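Local coordinates for segregation and condensation protein B (Chlorobium tepidum TLS, PDB 1T6S) that takes part in chromosome partitioning during cell division, probably as a winged-helix subunit that works with SMC and ScpA in the bacterial condensin complex, at the interface of chains A and B. Numbering follows the deposited sequence. Chains: chain A/B, conserved hypothetical protein.

All three contacts lie on one two-fold symmetric interface between the copies of ScpB, and helix 87-106 of both chains takes part in each. Contacts 1 and 3 sit side by side near its middle, their C-alpha centres about 6 Å apart, and share A:Leu97, A:Leu100 and B:Leu97. Contact 2 lies farther out, about 12 Å from contact 1 and 13 Å from contact 3, where the start of the helix in chain A meets its end in chain B. An apolar centre flanked by arginine-tryptophan stacking, repeated by the symmetry, would suit a stable dimer, which ScpB probably forms in the cell.

Contact 1: the interface of chains A and B. Residues chain A 96-97, 100, 132, 134, 160; chain B 97, 160.
B:Phe160 pushes its ring into a pocket of chain A, where it meets A:Phe160 rim to rim. The two phenylalanine side chains run roughly perpendicular to each other, and CZ of A:Phe160 lies 3.5 Å from CZ of B:Phe160, each in the plane of the other ring. Further along the same rim, CE of A:Met96 reaches CD2 of B:Phe160 at 3.3 Å, also in the ring plane. A:Met96 folds back at its last torsion (chi3 38°), which turns its methyl group toward the ring. Methyls CD2 of A:Leu97 and CD1 of A:Leu134 both touch CE2 of B:Phe160, the latter at 3.9 Å. The backbone end of B:Phe160 is held too: NE of A:Arg132 donates to its carbonyl O, 2.7 Å away and nearly straight at the hydrogen (167°). This oxygen lies in the guanidinium plane, whereas the donor sits well above the carbonyl plane. SD of A:Met96 rests on one guanidinium face. Beside the rings, CD2 of B:Leu97 packs on CE2 of A:Phe160 at 3.8 Å and CD1 on CB of A:Leu100. In the fold, the pocket lies between helix 87-106 and the loop segment just before strand 135-140, and it receives the C-terminal tail that follows helix 154-159 of the other chain.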
# COMPACT_ATOMS: atom_id res chain seq x y z
N MET A 96 -10.50 -1.12 1.25
CA MET A 96 -9.56 -0.49 0.33
C MET A 96 -8.65 -1.52 -0.33
O MET A 96 -8.40 -1.45 -1.54
CB MET A 96 -8.70 0.56 1.03
CG MET A 96 -9.36 1.93 1.09
SD MET A 96 -8.18 3.23 1.50
CE MET A 96 -6.77 2.70 0.61
N LEU A 97 -8.17 -2.47 0.46
CA LEU A 97 -7.29 -3.51 -0.05
C LEU A 97 -7.96 -4.45 -1.06
O LEU A 97 -7.37 -4.78 -2.09
CB LEU A 97 -6.69 -4.32 1.11
CG LEU A 97 -5.65 -3.54 1.93
CD1 LEU A 97 -5.09 -4.45 3.01
CD2 LEU A 97 -4.52 -3.07 1.03
N LEU A 100 -8.61 -2.59 -4.29
CA LEU A 100 -7.30 -2.42 -4.92
C LEU A 100 -6.87 -3.72 -5.60
O LEU A 100 -6.30 -3.71 -6.69
CB LEU A 100 -6.23 -2.08 -3.89
CG LEU A 100 -5.30 -0.92 -4.26
CD1 LEU A 100 -4.13 -0.86 -3.29
CD2 LEU A 100 -4.83 -1.05 -5.68
N ARG A 132 -5.54 8.76 -3.01
CA ARG A 132 -4.22 8.31 -2.55
C ARG A 132 -3.28 8.05 -3.72
O ARG A 132 -2.14 7.64 -3.52
CB ARG A 132 -4.37 7.03 -1.71
CG ARG A 132 -5.05 7.28 -0.39
CD ARG A 132 -5.63 6.02 0.22
NE ARG A 132 -6.14 6.26 1.57
CZ ARG A 132 -7.14 7.09 1.86
NH1 ARG A 132 -7.76 7.77 0.89
NH2 ARG A 132 -7.51 7.25 3.13
N LEU A 134 -3.28 5.67 -5.82
CA LEU A 134 -3.00 4.25 -6.06
C LEU A 134 -3.64 3.70 -7.34
O LEU A 134 -3.21 2.68 -7.87
CB LEU A 134 -3.47 3.42 -4.86
CG LEU A 134 -2.77 3.85 -3.57
CD1 LEU A 134 -3.35 3.12 -2.38
CD2 LEU A 134 -1.26 3.56 -3.72
N PHE A 160 4.76 -0.51 -3.45
CA PHE A 160 4.79 -1.92 -3.07
C PHE A 160 5.97 -2.71 -3.59
O PHE A 160 6.00 -3.94 -3.49
CB PHE A 160 3.51 -2.63 -3.52
CG PHE A 160 2.37 -2.43 -2.58
CD1 PHE A 160 1.77 -1.19 -2.46
CD2 PHE A 160 1.90 -3.49 -1.81
CE1 PHE A 160 0.71 -1.00 -1.58
CE2 PHE A 160 0.84 -3.31 -0.92
CZ PHE A 160 0.24 -2.07 -0.80
N LEU B 97 -1.86 -8.10 -1.96
CA LEU B 97 -3.02 -7.35 -1.48
C LEU B 97 -4.04 -8.21 -0.74
O LEU B 97 -4.56 -7.80 0.31
CB LEU B 97 -3.70 -6.62 -2.65
CG LEU B 97 -2.88 -5.43 -3.18
CD1 LEU B 97 -3.65 -4.75 -4.30
CD2 LEU B 97 -2.60 -4.44 -2.07
N PHE B 160 -1.29 4.18 3.98
CA PHE B 160 -2.64 4.20 3.41
C PHE B 160 -3.57 5.26 3.97
O PHE B 160 -4.77 5.25 3.69
CB PHE B 160 -3.31 2.84 3.56
CG PHE B 160 -2.91 1.86 2.52
CD1 PHE B 160 -1.63 1.33 2.51
CD2 PHE B 160 -3.82 1.47 1.53
CE1 PHE B 160 -1.25 0.42 1.53
CE2 PHE B 160 -3.45 0.56 0.54
CZ PHE B 160 -2.16 0.03 0.54

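Contact 2: the interface of chains A and B. Residues chain A 90-91, 94; chain B 101, 105.
The carbonyl O of B:Trp105 receives a hydrogen bond from NE of A:Arg90 at 3.2 Å, with NH2 of the same guanidinium adding a weak second one. The geometry is bent: the angle at the NE hydrogen is 141°, and the donor is tilted from the carbonyl plane. A:Arg90 can do this because its chain folds at chi3 (55°), bringing the guanidinium back under the indole while CB packs on CE3 of B:Trp105 at 3.7 Å. From there NH2 lies over one face of the six-membered ring, 3.8 Å from its centroid, with the two planes well short of parallel.

A:Arg94 covers the opposite face. Its guanidinium stacks on the indole, the planes 21° apart, and CZ stands 3.6 Å from the centroid of the six-membered ring. The tryptophan is therefore sandwiched between two arginines of one helix, about one turn apart, in cation-pi contacts in which the electron-rich indole faces probably help to stabilise the positive charges. The aliphatic CG of A:Arg91 touches the indole at CZ3, although this arginine is poorly ordered. CD of A:Arg94 lies 3.7 Å from CB of B:Trp105, extending the packing to the root of the side chain. NH1 of A:Arg94 sits 3.0 Å from the centroid of the five-membered ring; it comes close to NE1 without a hydrogen bond, since the indole N-H points elsewhere.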
# COMPACT_ATOMS: atom_id res chain seq x y z
N ARG A 90 -10.36 -1.65 10.69
CA ARG A 90 -10.18 -2.88 9.92
C ARG A 90 -11.07 -2.89 8.67
O ARG A 90 -10.65 -3.34 7.61
CB ARG A 90 -10.46 -4.10 10.81
CG ARG A 90 -9.32 -4.46 11.76
CD ARG A 90 -9.84 -5.14 13.00
NE ARG A 90 -10.64 -6.31 12.68
CZ ARG A 90 -11.66 -6.75 13.41
NH1 ARG A 90 -12.01 -6.10 14.52
NH2 ARG A 90 -12.33 -7.84 13.04
N ARG A 91 -12.31 -2.42 8.82
CA ARG A 91 -13.26 -2.34 7.70
C ARG A 91 -12.71 -1.43 6.60
O ARG A 91 -12.71 -1.81 5.42
CB ARG A 91 -14.61 -1.80 8.19
CG ARG A 91 -15.41 -2.79 9.06
CD ARG A 91 -16.61 -2.11 9.75
NE ARG A 91 -17.61 -1.61 8.81
CZ ARG A 91 -18.71 -0.94 9.17
NH1 ARG A 91 -18.95 -0.69 10.45
NH2 ARG A 91 -19.58 -0.54 8.24
N ARG A 94 -9.60 -3.22 5.04
CA ARG A 94 -9.97 -4.37 4.22
C ARG A 94 -10.63 -3.97 2.91
O ARG A 94 -10.26 -4.46 1.84
CB ARG A 94 -10.91 -5.29 5.01
CG ARG A 94 -11.37 -6.51 4.19
CD ARG A 94 -12.20 -7.51 5.00
NE ARG A 94 -13.53 -7.01 5.38
CZ ARG A 94 -14.46 -7.75 5.98
NH1 ARG A 94 -14.21 -9.02 6.28
NH2 ARG A 94 -15.64 -7.21 6.30
N ALA B 101 -5.01 -7.96 3.10
CA ALA B 101 -6.41 -7.76 3.44
C ALA B 101 -6.86 -8.74 4.52
O ALA B 101 -7.57 -8.37 5.44
CB ALA B 101 -7.28 -7.93 2.17
N TRP B 105 -7.99 -7.78 8.39
CA TRP B 105 -9.26 -8.17 8.99
C TRP B 105 -9.22 -9.20 10.11
O TRP B 105 -9.91 -9.05 11.11
CB TRP B 105 -10.22 -8.64 7.90
CG TRP B 105 -11.59 -8.95 8.43
CD1 TRP B 105 -12.16 -10.18 8.57
CD2 TRP B 105 -12.54 -8.01 8.94
NE1 TRP B 105 -13.41 -10.07 9.13
CE2 TRP B 105 -13.67 -8.74 9.37
CE3 TRP B 105 -12.55 -6.61 9.08
CZ2 TRP B 105 -14.80 -8.13 9.92
CZ3 TRP B 105 -13.68 -6.00 9.63
CH2 TRP B 105 -14.79 -6.76 10.04

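Contact 3: the interface of chains A and B. Residues chain A 97, 100-101, 104, 156; chain B 93-94, 97-98.
The ring of A:Phe156 turns an edge toward B:Ser93, with CB of the serine lying in the ring plane, 4.0 Å from CE2. OG of B:Ser93 comes a little nearer, 3.5 Å from CE2 of A:Phe156. With OG turned away from its own carbonyl carbon (chi1 -70°), the hydroxyl faces the ring, while CB of B:Ser93 also reaches CB of A:Ala104 at 4.0 Å. A:Phe156 points its rim into the interface from helix 154-159, its CG opposite the backbone N (chi1 160°), and the neighbouring CZ comes within 4.1 Å of CD1 of B:Leu97. A:Phe156 and B:Leu97 point toward each other from the two chains.

The main bulk of B:Leu97 goes against the backbone of helix 87-106 in chain A. CD1 of B:Leu97 lies 3.6 Å from CA of A:Ala101 and also close to its amide N, and CB of B:Leu97 meets CB of A:Ala101 at 3.8 Å. The small alanine side chain probably allows the leucine to settle directly on the helix surface. Around this pair, the aliphatic part of B:Arg94 and CG of B:Glu98 give looser cover, the latter 4.4 Å from CB of A:Ala101. A:Leu97 and A:Leu100 continue the apolar surface beside it.

Small residues at the alanine and serine positions probably let the two copies of helix 87-106 pack closely, and this patch probably helps form the central core of the ScpB dimer.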
# COMPACT_ATOMS: atom_id res chain seq x y z
N LEU A 97 -8.17 -2.47 0.46
CA LEU A 97 -7.29 -3.51 -0.05
C LEU A 97 -7.96 -4.45 -1.06
O LEU A 97 -7.37 -4.78 -2.09
CB LEU A 97 -6.69 -4.32 1.11
CG LEU A 97 -5.65 -3.54 1.93
CD1 LEU A 97 -5.09 -4.45 3.01
CD2 LEU A 97 -4.52 -3.07 1.03
N LEU A 100 -8.61 -2.59 -4.29
CA LEU A 100 -7.30 -2.42 -4.92
C LEU A 100 -6.87 -3.72 -5.60
O LEU A 100 -6.30 -3.71 -6.69
CB LEU A 100 -6.23 -2.08 -3.89
CG LEU A 100 -5.30 -0.92 -4.26
CD1 LEU A 100 -4.13 -0.86 -3.29
CD2 LEU A 100 -4.83 -1.05 -5.68
N ALA A 101 -7.11 -4.83 -4.91
CA ALA A 101 -6.78 -6.15 -5.41
C ALA A 101 -7.56 -6.48 -6.67
O ALA A 101 -7.01 -7.03 -7.62
CB ALA A 101 -7.08 -7.21 -4.32
N ALA A 104 -6.13 -4.40 -9.49
CA ALA A 104 -4.84 -4.95 -9.89
C ALA A 104 -5.03 -6.14 -10.80
O ALA A 104 -4.31 -6.29 -11.79
CB ALA A 104 -4.01 -5.38 -8.65
N PHE A 156 1.56 3.15 -7.15
CA PHE A 156 1.23 1.93 -6.40
C PHE A 156 2.36 0.92 -6.55
O PHE A 156 2.84 0.36 -5.57
CB PHE A 156 -0.06 1.27 -6.93
CG PHE A 156 -0.19 -0.18 -6.53
CD1 PHE A 156 -0.44 -0.55 -5.21
CD2 PHE A 156 -0.03 -1.19 -7.48
CE1 PHE A 156 -0.52 -1.90 -4.84
CE2 PHE A 156 -0.11 -2.54 -7.13
CZ PHE A 156 -0.35 -2.90 -5.81
N SER B 93 0.96 -8.54 -7.37
CA SER B 93 0.14 -7.49 -6.76
C SER B 93 -1.11 -8.03 -6.05
O SER B 93 -1.39 -7.68 -4.89
CB SER B 93 -0.29 -6.47 -7.81
OG SER B 93 0.82 -5.70 -8.26
N ARG B 94 -1.88 -8.87 -6.74
CA ARG B 94 -3.10 -9.40 -6.16
C ARG B 94 -2.85 -10.23 -4.91
O ARG B 94 -3.51 -10.05 -3.89
CB ARG B 94 -3.85 -10.25 -7.20
CG ARG B 94 -5.12 -10.90 -6.65
CD ARG B 94 -5.94 -11.63 -7.70
NE ARG B 94 -5.32 -12.87 -8.19
CZ ARG B 94 -5.90 -13.73 -9.02
NH1 ARG B 94 -7.13 -13.49 -9.46
NH2 ARG B 94 -5.26 -14.82 -9.42
N LEU B 97 -1.86 -8.10 -1.96
CA LEU B 97 -3.02 -7.35 -1.48
C LEU B 97 -4.04 -8.21 -0.74
O LEU B 97 -4.56 -7.80 0.31
CB LEU B 97 -3.70 -6.62 -2.65
CG LEU B 97 -2.88 -5.43 -3.18
CD1 LEU B 97 -3.65 -4.75 -4.30
CD2 LEU B 97 -2.60 -4.44 -2.07
N GLU B 98 -4.35 -9.39 -1.28
CA GLU B 98 -5.31 -10.30 -0.64
C GLU B 98 -4.82 -10.78 0.74
O GLU B 98 -5.59 -10.80 1.70
CB GLU B 98 -5.58 -11.54 -1.52
CG GLU B 98 -6.46 -11.28 -2.74
CD GLU B 98 -6.77 -12.55 -3.56
OE1 GLU B 98 -7.56 -12.44 -4.53
OE2 GLU B 98 -6.23 -13.64 -3.25